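Local coordinates for protein Exo-beta-1,3-glucanase (Streptomyces sp. SirexAA-E, PDB 4PEY) that hydrolyses laminarin and laminarioligosaccharides as an exo-beta-1,3-glucanase, releasing glucose and laminaribiose, at residues Asp39-Lys44 / Asp53-Met58; Tyr264-Gly269 / Gly290-Asp295; Pro133-His138 / Arg220-Leu225; Gly155-Asp160 / Ile396-Val401. The protein carries 1 engineered substitution. One frame throughout, in Å; residues are numbered along the deposited sequence. Where two conformers were deposited one is given.

Contact 1. Residues Asp39-Lys44 / Asp53-Met58; sequences DEVFRK and DRYALM
Helix 39-44 and strand 55-58 run almost antiparallel, their axes 10.8 Å apart and their N-to-C directions at 155°. The backbones come nearest at Val41 and Tyr55, whose CA atoms are 7.8 Å apart, and both side chains leave the backbone toward the opposite segment. Val41 CG1 lies over one face of the Tyr55 ring: it is 4.0 Å from the centroid and 20° off the ring normal, which meets the definition of a CH-pi contact, and it leans toward the CG end of the ring. With CG1 anti to the backbone N (chi1 174°), the other branch, CG2, is left to meet Leu57 CD2 at 4.4 Å, a looser apolar touch. Helix 34-45 is the connection between the parallel neighbours 24-27 and 55-59, a beta-alpha-beta unit at the start of the chain, and Leu25 and Thr75 of the flanking strands also pack on Val41. At the phenol end Lys44 crosses Tyr55 at about a right angle. Its chain bends at chi3, bringing NZ obliquely to the ring, where it donates a hydrogen bond of 3.0 Å to Tyr55 OH.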
loop_
_atom_site.group_PDB
_atom_site.type_symbol
_atom_site.label_atom_id
_atom_site.label_comp_id
_atom_site.label_asym_id
_atom_site.label_seq_id
_atom_site.Cartn_x
_atom_site.Cartn_y
_atom_site.Cartn_z
ATOM N N ASP A 39 1.517 12.017 22.371
ATOM C CA ASP A 39 1.257 13.385 21.923
ATOM C C ASP A 39 2.548 14.094 21.513
ATOM O O ASP A 39 2.554 14.889 20.571
ATOM C CB ASP A 39 0.552 14.200 23.014
ATOM C CG ASP A 39 -0.936 13.922 23.091
ATOM O OD1 ASP A 39 -1.499 13.373 22.118
ATOM O OD2 ASP A 39 -1.545 14.273 24.128
ATOM N N GLU A 40 3.638 13.819 22.224
ATOM C CA GLU A 40 4.919 14.426 21.880
ATOM C C GLU A 40 5.352 14.003 20.476
ATOM O O GLU A 40 5.798 14.831 19.676
ATOM C CB GLU A 40 5.998 14.056 22.904
ATOM C CG GLU A 40 7.364 14.618 22.554
ATOM C CD GLU A 40 8.413 14.345 23.615
ATOM O OE1 GLU A 40 8.252 13.373 24.389
ATOM O OE2 GLU A 40 9.403 15.108 23.670
ATOM N N VAL A 41 5.212 12.713 20.182
ATOM C CA VAL A 41 5.531 12.199 18.856
ATOM C C VAL A 41 4.623 12.850 17.811
ATOM O O VAL A 41 5.093 13.295 16.765
ATOM C CB VAL A 41 5.391 10.655 18.794
ATOM C CG1 VAL A 41 5.587 10.144 17.370
ATOM C CG2 VAL A 41 6.396 9.992 19.738
ATOM N N PHE A 42 3.326 12.922 18.101
ATOM C CA PHE A 42 2.388 13.515 17.150
ATOM C C PHE A 42 2.711 14.977 16.846
ATOM O O PHE A 42 2.665 15.386 15.684
ATOM C CB PHE A 42 0.942 13.414 17.649
ATOM C CG PHE A 42 -0.057 14.023 16.698
ATOM C CD1 PHE A 42 -0.227 13.492 15.428
ATOM C CD2 PHE A 42 -0.798 15.140 17.060
ATOM C CE1 PHE A 42 -1.140 14.044 14.541
ATOM C CE2 PHE A 42 -1.714 15.698 16.179
ATOM C CZ PHE A 42 -1.882 15.154 14.916
ATOM N N ARG A 43 3.038 15.764 17.872
ATOM C CA ARG A 43 3.359 17.178 17.649
ATOM C C ARG A 43 4.519 17.322 16.668
ATOM O O ARG A 43 4.498 18.192 15.795
ATOM C CB ARG A 43 3.695 17.889 18.967
ATOM C CG ARG A 43 2.487 18.163 19.862
ATOM C CD ARG A 43 2.797 19.196 20.955
ATOM N NE ARG A 43 3.904 18.790 21.821
ATOM C CZ ARG A 43 3.775 18.026 22.903
ATOM N NH1 ARG A 43 4.842 17.715 23.628
ATOM N NH2 ARG A 43 2.580 17.572 23.263
ATOM N N LYS A 44 5.516 16.450 16.798
ATOM C CA LYS A 44 6.666 16.474 15.901
ATOM C C LYS A 44 6.337 15.959 14.501
ATOM O O LYS A 44 6.918 16.429 13.523
ATOM C CB LYS A 44 7.820 15.654 16.487
ATOM C CG LYS A 44 8.475 16.299 17.693
ATOM C CD LYS A 44 9.644 15.470 18.205
ATOM C CE LYS A 44 9.195 14.105 18.709
ATOM N NZ LYS A 44 10.311 13.367 19.378
ATOM N N ASP A 53 12.599 11.790 10.271
ATOM C CA ASP A 53 12.296 11.126 11.532
ATOM C C ASP A 53 11.291 9.989 11.303
ATOM O O ASP A 53 10.455 10.053 10.398
ATOM C CB ASP A 53 11.779 12.128 12.570
ATOM C CG ASP A 53 12.900 12.991 13.164
ATOM O OD1 ASP A 53 14.091 12.642 13.013
ATOM O OD2 ASP A 53 12.592 14.010 13.806
ATOM N N ARG A 54 11.407 8.938 12.117
ATOM C CA ARG A 54 10.616 7.711 11.990
ATOM C C ARG A 54 10.296 7.160 13.373
ATOM O O ARG A 54 11.181 7.117 14.227
ATOM C CB ARG A 54 11.380 6.642 11.195
ATOM C CG ARG A 54 11.750 7.022 9.767
ATOM C CD ARG A 54 10.506 7.101 8.906
ATOM N NE ARG A 54 10.808 7.236 7.480
ATOM C CZ ARG A 54 11.000 8.393 6.849
ATOM N NH1 ARG A 54 10.962 9.540 7.517
ATOM N NH2 ARG A 54 11.252 8.404 5.544
ATOM N N TYR A 55 9.065 6.693 13.585
ATOM C CA TYR A 55 8.661 6.188 14.899
ATOM C C TYR A 55 7.775 4.968 14.813
ATOM O O TYR A 55 6.828 4.945 14.012
ATOM C CB TYR A 55 7.899 7.253 15.694
ATOM C CG TYR A 55 8.670 8.506 15.987
ATOM C CD1 TYR A 55 8.650 9.575 15.099
ATOM C CD2 TYR A 55 9.400 8.634 17.158
ATOM C CE1 TYR A 55 9.346 10.726 15.362
ATOM C CE2 TYR A 55 10.099 9.788 17.433
ATOM C CZ TYR A 55 10.066 10.829 16.533
ATOM O OH TYR A 55 10.761 11.985 16.801
ATOM N N ALA A 56 8.044 3.980 15.670
ATOM C CA ALA A 56 7.108 2.874 15.875
ATOM C C ALA A 56 6.622 2.904 17.312
ATOM O O ALA A 56 7.431 2.964 18.242
ATOM C CB ALA A 56 7.752 1.524 15.558
ATOM N N LEU A 57 5.302 2.883 17.487
ATOM C CA LEU A 57 4.677 2.836 18.809
ATOM C C LEU A 57 4.143 1.423 19.011
ATOM O O LEU A 57 3.288 0.961 18.253
ATOM C CB LEU A 57 3.545 3.863 18.930
ATOM C CG LEU A 57 3.858 5.276 18.420
ATOM C CD1 LEU A 57 2.617 6.159 18.484
ATOM C CD2 LEU A 57 5.019 5.888 19.203
ATOM N N MET A 58 4.655 0.728 20.021
ATOM C CA MET A 58 4.315 -0.673 20.248
ATOM C C MET A 58 3.725 -0.858 21.633
ATOM O O MET A 58 4.301 -0.400 22.614
ATOM C CB MET A 58 5.556 -1.556 20.086
ATOM C CG MET A 58 6.033 -1.690 18.650
ATOM S SD MET A 58 4.921 -2.756 17.724
ATOM C CE MET A 58 5.825 -2.975 16.199
#

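Contact 2. Residues Tyr264-Gly269 / Gly290-Asp295; sequences YVVKPG and GVYHVD
Tyr292 packs its ring end against the backbone bend Val266-Pro268, a mainly apolar contact with no hydrogen bond between the two segments. It sits where strand 263-266 ends, beside the first residues of strand 291-294. The evidence is in the edge: Tyr292 CE2 approaches Lys267 C and Pro268 N, each at 3.4 Å, with Lys267 C near the ring plane and Pro268 N oblique to it. Val266 adds its CG1, anti to the backbone N (chi1 -171°), at 3.8 Å from Tyr292 CE2. On the other side of the ring plane from Val266 CG1, Pro268 CD comes to 3.6 Å from Tyr292 OH. The hydroxyl lies 3.1 Å from Val266 O without forming a bond to it; its partner is the carbonyl O of Thr288, while Val266 O receives the hydroxyl of Thr288. A CB on Gly290 would come within 3.4 Å of Pro268 CG, a tight fit. Strand 263-266 pairs in parallel with 284-287, and 291-294 with 314-317, so the tyrosine bridges strands on different faces across the turn that follows 284-287. Such corners between successive faces are characteristic of the parallel beta-helix, the fold of the GH55 family.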
loop_
_atom_site.group_PDB
_atom_site.type_symbol
_atom_site.label_atom_id
_atom_site.label_comp_id
_atom_site.label_asym_id
_atom_site.label_seq_id
_atom_site.Cartn_x
_atom_site.Cartn_y
_atom_site.Cartn_z
ATOM N N TYR A 264 18.212 -10.376 11.953
ATOM C CA TYR A 264 19.176 -9.288 12.051
ATOM C C TYR A 264 18.387 -8.003 12.267
ATOM O O TYR A 264 17.551 -7.638 11.439
ATOM C CB TYR A 264 20.047 -9.186 10.793
ATOM C CG TYR A 264 20.990 -8.000 10.794
ATOM C CD1 TYR A 264 21.803 -7.733 11.884
ATOM C CD2 TYR A 264 21.076 -7.154 9.695
ATOM C CE1 TYR A 264 22.674 -6.646 11.879
ATOM C CE2 TYR A 264 21.935 -6.069 9.687
ATOM C CZ TYR A 264 22.732 -5.818 10.778
ATOM O OH TYR A 264 23.594 -4.741 10.767
ATOM N N VAL A 265 18.624 -7.349 13.398
ATOM C CA VAL A 265 17.922 -6.122 13.739
ATOM C C VAL A 265 18.690 -4.961 13.136
ATOM O O VAL A 265 19.739 -4.563 13.645
ATOM C CB VAL A 265 17.773 -5.968 15.266
ATOM C CG1 VAL A 265 17.084 -4.659 15.627
ATOM C CG2 VAL A 265 16.995 -7.154 15.833
ATOM N N VAL A 266 18.177 -4.453 12.016
ATOM C CA VAL A 266 18.857 -3.413 11.253
ATOM C C VAL A 266 18.638 -2.057 11.909
ATOM O O VAL A 266 17.505 -1.672 12.203
ATOM C CB VAL A 266 18.362 -3.357 9.790
ATOM C CG1 VAL A 266 19.242 -2.416 8.966
ATOM C CG2 VAL A 266 18.330 -4.750 9.173
ATOM N N LYS A 267 19.734 -1.346 12.145
ATOM C CA LYS A 267 19.691 -0.025 12.747
ATOM C C LYS A 267 20.550 0.935 11.926
ATOM O O LYS A 267 21.410 0.491 11.165
ATOM C CB LYS A 267 20.150 -0.100 14.211
ATOM C CG LYS A 267 19.058 -0.647 15.127
ATOM C CD LYS A 267 19.495 -0.803 16.571
ATOM C CE LYS A 267 20.266 -2.080 16.773
ATOM N NZ LYS A 267 20.389 -2.386 18.227
ATOM N N PRO A 268 20.286 2.249 12.038
ATOM C CA PRO A 268 21.066 3.263 11.319
ATOM C C PRO A 268 22.562 2.993 11.387
ATOM O O PRO A 268 23.088 2.721 12.469
ATOM C CB PRO A 268 20.704 4.553 12.055
ATOM C CG PRO A 268 19.299 4.324 12.483
ATOM C CD PRO A 268 19.199 2.860 12.826
ATOM N N GLY A 269 23.227 3.024 10.237
ATOM C CA GLY A 269 24.643 2.717 10.169
ATOM C C GLY A 269 24.927 1.412 9.448
ATOM O O GLY A 269 26.035 1.198 8.958
ATOM N N GLY A 290 13.894 4.140 10.631
ATOM C CA GLY A 290 14.979 5.021 10.262
ATOM C C GLY A 290 15.082 5.096 8.760
ATOM O O GLY A 290 14.253 4.532 8.048
ATOM N N VAL A 291 16.102 5.796 8.289
ATOM C CA VAL A 291 16.349 5.948 6.869
ATOM C C VAL A 291 17.709 5.352 6.555
ATOM O O VAL A 291 18.730 5.762 7.132
ATOM C CB VAL A 291 16.288 7.428 6.438
ATOM C CG1 VAL A 291 16.633 7.575 4.961
ATOM C CG2 VAL A 291 14.909 8.007 6.725
ATOM N N TYR A 292 17.714 4.395 5.634
ATOM C CA TYR A 292 18.896 3.598 5.319
ATOM C C TYR A 292 19.376 3.805 3.886
ATOM O O TYR A 292 18.727 3.354 2.954
ATOM C CB TYR A 292 18.592 2.110 5.546
ATOM C CG TYR A 292 18.105 1.821 6.938
ATOM C CD1 TYR A 292 16.744 1.832 7.246
ATOM C CD2 TYR A 292 19.008 1.569 7.956
ATOM C CE1 TYR A 292 16.303 1.584 8.541
ATOM C CE2 TYR A 292 18.579 1.321 9.240
ATOM C CZ TYR A 292 17.227 1.326 9.529
ATOM O OH TYR A 292 16.825 1.075 10.820
ATOM N N HIS A 293 20.510 4.477 3.713
ATOM C CA HIS A 293 21.138 4.571 2.395
ATOM C C HIS A 293 21.913 3.291 2.113
ATOM O O HIS A 293 22.622 2.787 2.986
ATOM C CB HIS A 293 22.080 5.779 2.308
ATOM C CG HIS A 293 21.371 7.094 2.251
ATOM N ND1 HIS A 293 21.167 7.780 1.071
ATOM C CD2 HIS A 293 20.801 7.843 3.225
ATOM C CE1 HIS A 293 20.503 8.896 1.321
ATOM N NE2 HIS A 293 20.274 8.960 2.623
ATOM N N VAL A 294 21.787 2.765 0.901
ATOM C CA VAL A 294 22.564 1.594 0.507
ATOM C C VAL A 294 23.345 1.888 -0.783
ATOM O O VAL A 294 22.838 2.547 -1.689
ATOM C CB VAL A 294 21.662 0.339 0.322
ATOM C CG1 VAL A 294 21.044 -0.072 1.648
ATOM C CG2 VAL A 294 20.577 0.569 -0.729
ATOM N N ASP A 295 24.590 1.421 -0.858
ATOM C CA ASP A 295 25.408 1.678 -2.043
ATOM C C ASP A 295 25.415 0.486 -3.000
ATOM O O ASP A 295 26.039 0.525 -4.059
ATOM C CB ASP A 295 26.839 2.058 -1.647
ATOM C CG ASP A 295 27.580 0.943 -0.949
ATOM O OD1 ASP A 295 26.957 -0.062 -0.553
ATOM O OD2 ASP A 295 28.811 1.086 -0.783
#

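Contact 3. Residues Pro133-His138 / Arg220-Leu225; sequences PFRRMH and REKPFL
Arg135 sets out from CB toward Lys222 and crosses that side chain at about a right angle. Its chain is extended from CG to NE: Arg135 CD lies 3.7 Å from Lys222 CE, Arg135 NE lies 3.8 Å from Lys222 CD, and Lys222 CB sits over one face of the guanidinium. At the tip NE forms a salt bridge with Asp370, and NH1 donates to a water at 2.9 Å, which in turn donates to Glu221 OE1 (2.7 Å) and accepts from Lys222 N. Arg135 belongs to a strand of the first parallel beta-helix of this GH55 enzyme and Asp370 to strand 367-375 of the second, so the arginine spans both. Lys222 bends at chi3 and chi4 (73° and 67°), turning NZ back to Pro223 O at 2.9 Å and to Glu113. A methionine in its place would probably leave Glu113 without its salt-bridge mate and Pro223 O without this donor. Arg136 lays its guanidinium over Phe224 CZ, the planes 35° apart, while its NH1 is hydrogen-bonded to Leu82 O.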
loop_
_atom_site.group_PDB
_atom_site.type_symbol
_atom_site.label_atom_id
_atom_site.label_comp_id
_atom_site.label_asym_id
_atom_site.label_seq_id
_atom_site.Cartn_x
_atom_site.Cartn_y
_atom_site.Cartn_z
ATOM N N PRO A 133 -2.041 1.751 5.893
ATOM C CA PRO A 133 -2.772 0.500 6.119
ATOM C C PRO A 133 -3.358 0.335 7.520
ATOM O O PRO A 133 -2.809 0.802 8.518
ATOM C CB PRO A 133 -1.705 -0.573 5.863
ATOM C CG PRO A 133 -0.410 0.115 6.185
ATOM C CD PRO A 133 -0.601 1.513 5.665
ATOM N N PHE A 134 -4.477 -0.379 7.555
ATOM C CA PHE A 134 -5.259 -0.654 8.751
ATOM C C PHE A 134 -5.474 -2.174 8.728
ATOM O O PHE A 134 -6.330 -2.673 7.985
ATOM C CB PHE A 134 -6.568 0.146 8.676
ATOM C CG PHE A 134 -7.351 0.260 9.966
ATOM C CD1 PHE A 134 -7.102 1.294 10.859
ATOM C CD2 PHE A 134 -8.417 -0.598 10.228
ATOM C CE1 PHE A 134 -7.855 1.444 12.025
ATOM C CE2 PHE A 134 -9.182 -0.448 11.386
ATOM C CZ PHE A 134 -8.889 0.570 12.288
ATOM N N ARG A 135 -4.657 -2.909 9.488
ATOM C CA ARG A 135 -4.630 -4.380 9.438
ATOM C C ARG A 135 -4.879 -5.042 10.782
ATOM O O ARG A 135 -4.404 -4.560 11.802
ATOM C CB ARG A 135 -3.270 -4.888 8.945
ATOM C CG ARG A 135 -2.907 -4.573 7.508
ATOM C CD ARG A 135 -1.502 -5.106 7.205
ATOM N NE ARG A 135 -1.047 -4.777 5.852
ATOM C CZ ARG A 135 -1.288 -5.503 4.765
ATOM N NH1 ARG A 135 -2.000 -6.627 4.845
ATOM N NH2 ARG A 135 -0.824 -5.088 3.586
ATOM N N ARG A 136 -5.591 -6.165 10.777
ATOM C CA ARG A 136 -5.744 -6.984 11.983
ATOM C C ARG A 136 -6.246 -6.133 13.150
ATOM O O ARG A 136 -5.758 -6.240 14.274
ATOM C CB ARG A 136 -4.410 -7.675 12.338
ATOM C CG ARG A 136 -4.530 -8.943 13.180
ATOM C CD ARG A 136 -3.142 -9.480 13.566
ATOM N NE ARG A 136 -3.202 -10.696 14.378
ATOM C CZ ARG A 136 -3.294 -11.922 13.877
ATOM N NH1 ARG A 136 -3.341 -12.973 14.686
ATOM N NH2 ARG A 136 -3.339 -12.096 12.565
ATOM N N MET A 137 -7.235 -5.289 12.868
ATOM C CA MET A 137 -7.822 -4.415 13.877
ATOM C C MET A 137 -9.195 -4.920 14.288
ATOM O O MET A 137 -9.943 -5.448 13.459
ATOM C CB MET A 137 -7.945 -2.980 13.341
ATOM C CG MET A 137 -6.612 -2.346 12.960
ATOM S SD MET A 137 -5.545 -1.953 14.369
ATOM C CE MET A 137 -6.433 -0.590 15.125
ATOM N N HIS A 138 -9.549 -4.722 15.557
ATOM C CA HIS A 138 -10.915 -4.959 16.005
ATOM C C HIS A 138 -11.501 -3.660 16.524
ATOM O O HIS A 138 -11.130 -3.206 17.605
ATOM C CB HIS A 138 -10.993 -6.026 17.103
ATOM C CG HIS A 138 -12.400 -6.354 17.505
ATOM N ND1 HIS A 138 -12.719 -6.926 18.721
ATOM C CD2 HIS A 138 -13.575 -6.164 16.858
ATOM C CE1 HIS A 138 -14.030 -7.095 18.792
ATOM N NE2 HIS A 138 -14.573 -6.630 17.678
ATOM N N ARG A 220 -2.311 -13.823 2.150
ATOM C CA ARG A 220 -1.468 -14.292 3.235
ATOM C C ARG A 220 -1.213 -13.103 4.132
ATOM O O ARG A 220 -0.625 -12.125 3.690
ATOM C CB ARG A 220 -0.160 -14.874 2.710
ATOM C CG ARG A 220 0.714 -15.481 3.805
ATOM C CD ARG A 220 1.919 -16.187 3.193
ATOM N NE ARG A 220 2.776 -15.258 2.455
ATOM C CZ ARG A 220 3.619 -15.625 1.485
ATOM N NH1 ARG A 220 3.723 -16.904 1.130
ATOM N NH2 ARG A 220 4.359 -14.710 0.865
ATOM N N GLU A 221 -1.678 -13.160 5.374
ATOM C CA GLU A 221 -1.607 -11.965 6.201
ATOM C C GLU A 221 -0.159 -11.558 6.477
ATOM O O GLU A 221 0.756 -12.396 6.571
ATOM C CB GLU A 221 -2.381 -12.147 7.508
ATOM C CG GLU A 221 -3.857 -12.500 7.311
ATOM C CD GLU A 221 -4.603 -11.556 6.355
ATOM O OE1 GLU A 221 -4.254 -10.358 6.255
ATOM O OE2 GLU A 221 -5.560 -12.027 5.700
ATOM N N LYS A 222 0.039 -10.249 6.569
ATOM C CA LYS A 222 1.364 -9.675 6.784
ATOM C C LYS A 222 1.977 -10.127 8.109
ATOM O O LYS A 222 1.297 -10.137 9.136
ATOM C CB LYS A 222 1.270 -8.150 6.744
ATOM C CG LYS A 222 2.612 -7.457 6.762
ATOM C CD LYS A 222 2.448 -5.946 6.877
ATOM C CE LYS A 222 2.003 -5.551 8.274
ATOM N NZ LYS A 222 3.029 -5.796 9.355
ATOM N N PRO A 223 3.266 -10.517 8.094
ATOM C CA PRO A 223 3.925 -10.846 9.362
ATOM C C PRO A 223 3.962 -9.646 10.306
ATOM O O PRO A 223 3.985 -8.495 9.847
ATOM C CB PRO A 223 5.342 -11.251 8.931
ATOM C CG PRO A 223 5.173 -11.736 7.507
ATOM C CD PRO A 223 4.120 -10.822 6.929
ATOM N N PHE A 224 3.962 -9.904 11.606
ATOM C CA PHE A 224 4.006 -8.815 12.579
ATOM C C PHE A 224 4.757 -9.228 13.841
ATOM O O PHE A 224 4.788 -10.411 14.225
ATOM C CB PHE A 224 2.587 -8.338 12.935
ATOM C CG PHE A 224 1.708 -9.423 13.498
ATOM C CD1 PHE A 224 1.610 -9.615 14.872
ATOM C CD2 PHE A 224 0.991 -10.263 12.655
ATOM C CE1 PHE A 224 0.806 -10.622 15.399
ATOM C CE2 PHE A 224 0.191 -11.281 13.174
ATOM C CZ PHE A 224 0.100 -11.458 14.548
ATOM N N LEU A 225 5.380 -8.235 14.465
ATOM C CA LEU A 225 6.073 -8.403 15.729
ATOM C C LEU A 225 5.080 -8.603 16.870
ATOM O O LEU A 225 4.063 -7.911 16.942
ATOM C CB LEU A 225 6.948 -7.176 16.007
ATOM C CG LEU A 225 7.884 -7.232 17.214
ATOM C CD1 LEU A 225 9.024 -8.233 16.956
ATOM C CD2 LEU A 225 8.436 -5.835 17.531
HETATM O O HOH W 1 -2.429 -8.554 7.035
#

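Contact 4. Residues Gly155-Asp160 / Ile396-Val401; sequences GGYIAD and IDHTWV
Tyr157 and His398 lie face against face in an offset stack, ring centroids 4.2 Å apart and planes within 5° of parallel. The slip between them is such that each ring also covers the other's CB: His398 CB stands 3.6 Å from the Tyr157 centroid, and Tyr157 CB 3.7 Å from the His398 centroid. Having CG anti to the backbone N (chi1 179°) sends the phenol across to Asp397, where Tyr157 OH donates a short 2.6 Å bond to OD1. The carboxylate is met on its syn side, with the hydroxyl 33° out of its plane. In the second shell, Arg178 and Gln369 hold Asp397 OD2 and Thr431 holds OD1, fixing the carboxylate's rotation; the arginine would probably favour its ionised form. Asp370 bonds His398 ND1 and so settles the turn of the imidazole. A leucine at Tyr157 would probably strip His398 of its stacking partner and Asp397 of one hydrogen bond. The chain bends at His398, between strands 395-397 and 399-403, and just beyond it Trp400 reaches the substrate-binding Glu436. The His398 side chain is about 6 Å from that of Gln130, another substrate-binding residue, and about 12 Å from a bound glucose. This is a buried seam between the two beta-helices of a GH55 enzyme, flanking its substrate site.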
loop_
_atom_site.group_PDB
_atom_site.type_symbol
_atom_site.label_atom_id
_atom_site.label_comp_id
_atom_site.label_asym_id
_atom_site.label_seq_id
_atom_site.Cartn_x
_atom_site.Cartn_y
_atom_site.Cartn_z
ATOM N N GLY A 155 -8.114 7.458 0.174
ATOM C CA GLY A 155 -7.568 6.202 0.675
ATOM C C GLY A 155 -7.867 5.063 -0.291
ATOM O O GLY A 155 -8.131 5.311 -1.468
ATOM N N GLY A 156 -7.825 3.813 0.165
ATOM C CA GLY A 156 -7.456 3.430 1.510
ATOM C C GLY A 156 -7.470 1.911 1.545
ATOM O O GLY A 156 -7.898 1.261 0.579
ATOM N N TYR A 157 -7.020 1.337 2.651
ATOM C CA TYR A 157 -6.791 -0.104 2.710
ATOM C C TYR A 157 -7.108 -0.674 4.088
ATOM O O TYR A 157 -6.505 -0.273 5.077
ATOM C CB TYR A 157 -5.333 -0.407 2.325
ATOM C CG TYR A 157 -4.956 -1.874 2.365
ATOM C CD1 TYR A 157 -5.062 -2.674 1.228
ATOM C CD2 TYR A 157 -4.495 -2.458 3.544
ATOM C CE1 TYR A 157 -4.722 -4.029 1.267
ATOM C CE2 TYR A 157 -4.150 -3.804 3.596
ATOM C CZ TYR A 157 -4.269 -4.586 2.458
ATOM O OH TYR A 157 -3.916 -5.917 2.512
ATOM N N ILE A 158 -8.070 -1.595 4.146
ATOM C CA ILE A 158 -8.357 -2.357 5.365
ATOM C C ILE A 158 -8.221 -3.845 5.058
ATOM O O ILE A 158 -8.767 -4.324 4.057
ATOM C CB ILE A 158 -9.785 -2.076 5.912
ATOM C CG1 ILE A 158 -9.905 -0.631 6.416
ATOM C CG2 ILE A 158 -10.147 -3.070 7.033
ATOM C CD1 ILE A 158 -11.350 -0.152 6.571
ATOM N N ALA A 159 -7.487 -4.572 5.896
ATOM C CA ALA A 159 -7.385 -6.025 5.744
ATOM C C ALA A 159 -7.467 -6.733 7.080
ATOM O O ALA A 159 -7.011 -6.216 8.099
ATOM C CB ALA A 159 -6.095 -6.415 5.039
ATOM N N ASP A 160 -8.049 -7.927 7.052
ATOM C CA ASP A 160 -8.056 -8.833 8.198
ATOM C C ASP A 160 -8.585 -8.159 9.459
ATOM O O ASP A 160 -8.087 -8.401 10.554
ATOM C CB ASP A 160 -6.647 -9.407 8.445
ATOM C CG ASP A 160 -6.689 -10.735 9.180
ATOM O OD1 ASP A 160 -7.765 -11.357 9.163
ATOM O OD2 ASP A 160 -5.670 -11.169 9.769
ATOM N N ILE A 396 1.078 -9.152 -4.570
ATOM C CA ILE A 396 1.294 -7.756 -4.226
ATOM C C ILE A 396 0.068 -7.299 -3.456
ATOM O O ILE A 396 -0.982 -7.048 -4.050
ATOM C CB ILE A 396 1.493 -6.869 -5.472
ATOM C CG1 ILE A 396 2.546 -7.474 -6.404
ATOM C CG2 ILE A 396 1.864 -5.447 -5.063
ATOM C CD1 ILE A 396 3.911 -7.568 -5.792
ATOM N N ASP A 397 0.182 -7.234 -2.137
ATOM C CA ASP A 397 -0.974 -6.961 -1.286
ATOM C C ASP A 397 -0.765 -5.659 -0.522
ATOM O O ASP A 397 -0.150 -5.636 0.544
ATOM C CB ASP A 397 -1.218 -8.158 -0.350
ATOM C CG ASP A 397 -2.269 -7.882 0.707
ATOM O OD1 ASP A 397 -3.342 -7.338 0.366
ATOM O OD2 ASP A 397 -2.022 -8.222 1.885
ATOM N N HIS A 398 -1.315 -4.594 -1.107
ATOM C CA HIS A 398 -1.131 -3.179 -0.745
ATOM C C HIS A 398 0.231 -2.606 -1.103
ATOM O O HIS A 398 1.233 -2.802 -0.403
ATOM C CB HIS A 398 -1.384 -2.904 0.733
ATOM C CG HIS A 398 -1.597 -1.449 1.016
ATOM N ND1 HIS A 398 -1.296 -0.860 2.226
ATOM C CD2 HIS A 398 -2.082 -0.463 0.222
ATOM C CE1 HIS A 398 -1.597 0.429 2.166
ATOM N NE2 HIS A 398 -2.071 0.694 0.965
ATOM N N THR A 399 0.253 -1.886 -2.217
ATOM C CA THR A 399 1.410 -1.083 -2.570
ATOM C C THR A 399 0.937 0.307 -2.991
ATOM O O THR A 399 -0.176 0.467 -3.488
ATOM C CB THR A 399 2.245 -1.745 -3.695
ATOM O OG1 THR A 399 3.462 -1.023 -3.871
ATOM C CG2 THR A 399 1.497 -1.770 -5.001
ATOM N N TRP A 400 1.771 1.312 -2.725
ATOM C CA TRP A 400 1.605 2.651 -3.278
ATOM C C TRP A 400 2.911 2.992 -3.942
ATOM O O TRP A 400 3.938 3.125 -3.268
ATOM C CB TRP A 400 1.277 3.699 -2.212
ATOM C CG TRP A 400 0.924 5.101 -2.741
ATOM C CD1 TRP A 400 0.230 5.414 -3.882
ATOM C CD2 TRP A 400 1.241 6.359 -2.112
ATOM N NE1 TRP A 400 0.088 6.792 -3.993
ATOM C CE2 TRP A 400 0.696 7.386 -2.916
ATOM C CE3 TRP A 400 1.918 6.711 -0.939
ATOM C CZ2 TRP A 400 0.809 8.735 -2.580
ATOM C CZ3 TRP A 400 2.038 8.061 -0.610
ATOM C CH2 TRP A 400 1.501 9.054 -1.437
ATOM N N VAL A 401 2.866 3.123 -5.261
ATOM C CA VAL A 401 4.045 3.428 -6.047
ATOM C C VAL A 401 3.781 4.813 -6.621
ATOM O O VAL A 401 2.888 4.989 -7.448
ATOM C CB VAL A 401 4.282 2.350 -7.135
ATOM C CG1 VAL A 401 5.488 2.690 -7.996
ATOM C CG2 VAL A 401 4.453 0.992 -6.476
#

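From the N terminus, contact 1 closes first, a short loop joining helix 34-45 to strand 55-59. Contact 3 opens at 133-138 and contact 4 at 155-160 before contact 3 closes at 220-225, so these two cross. The longest loop, that of contact 4, ends at 396-401, and contact 2 opens and closes within it. Strands 134-135 and 157-159 are parallel neighbours, and contacts 3 and 4 meet there, Phe134 O lying 3.1 Å from Ala159 N, a probable hydrogen bond. Contact 1 packs on contact 2 through Arg54 CB, 3.6 Å from Gly290 N. Contacts 1 and 3 belong to the first set of coils and contact 2 to the second; contact 4 spans both.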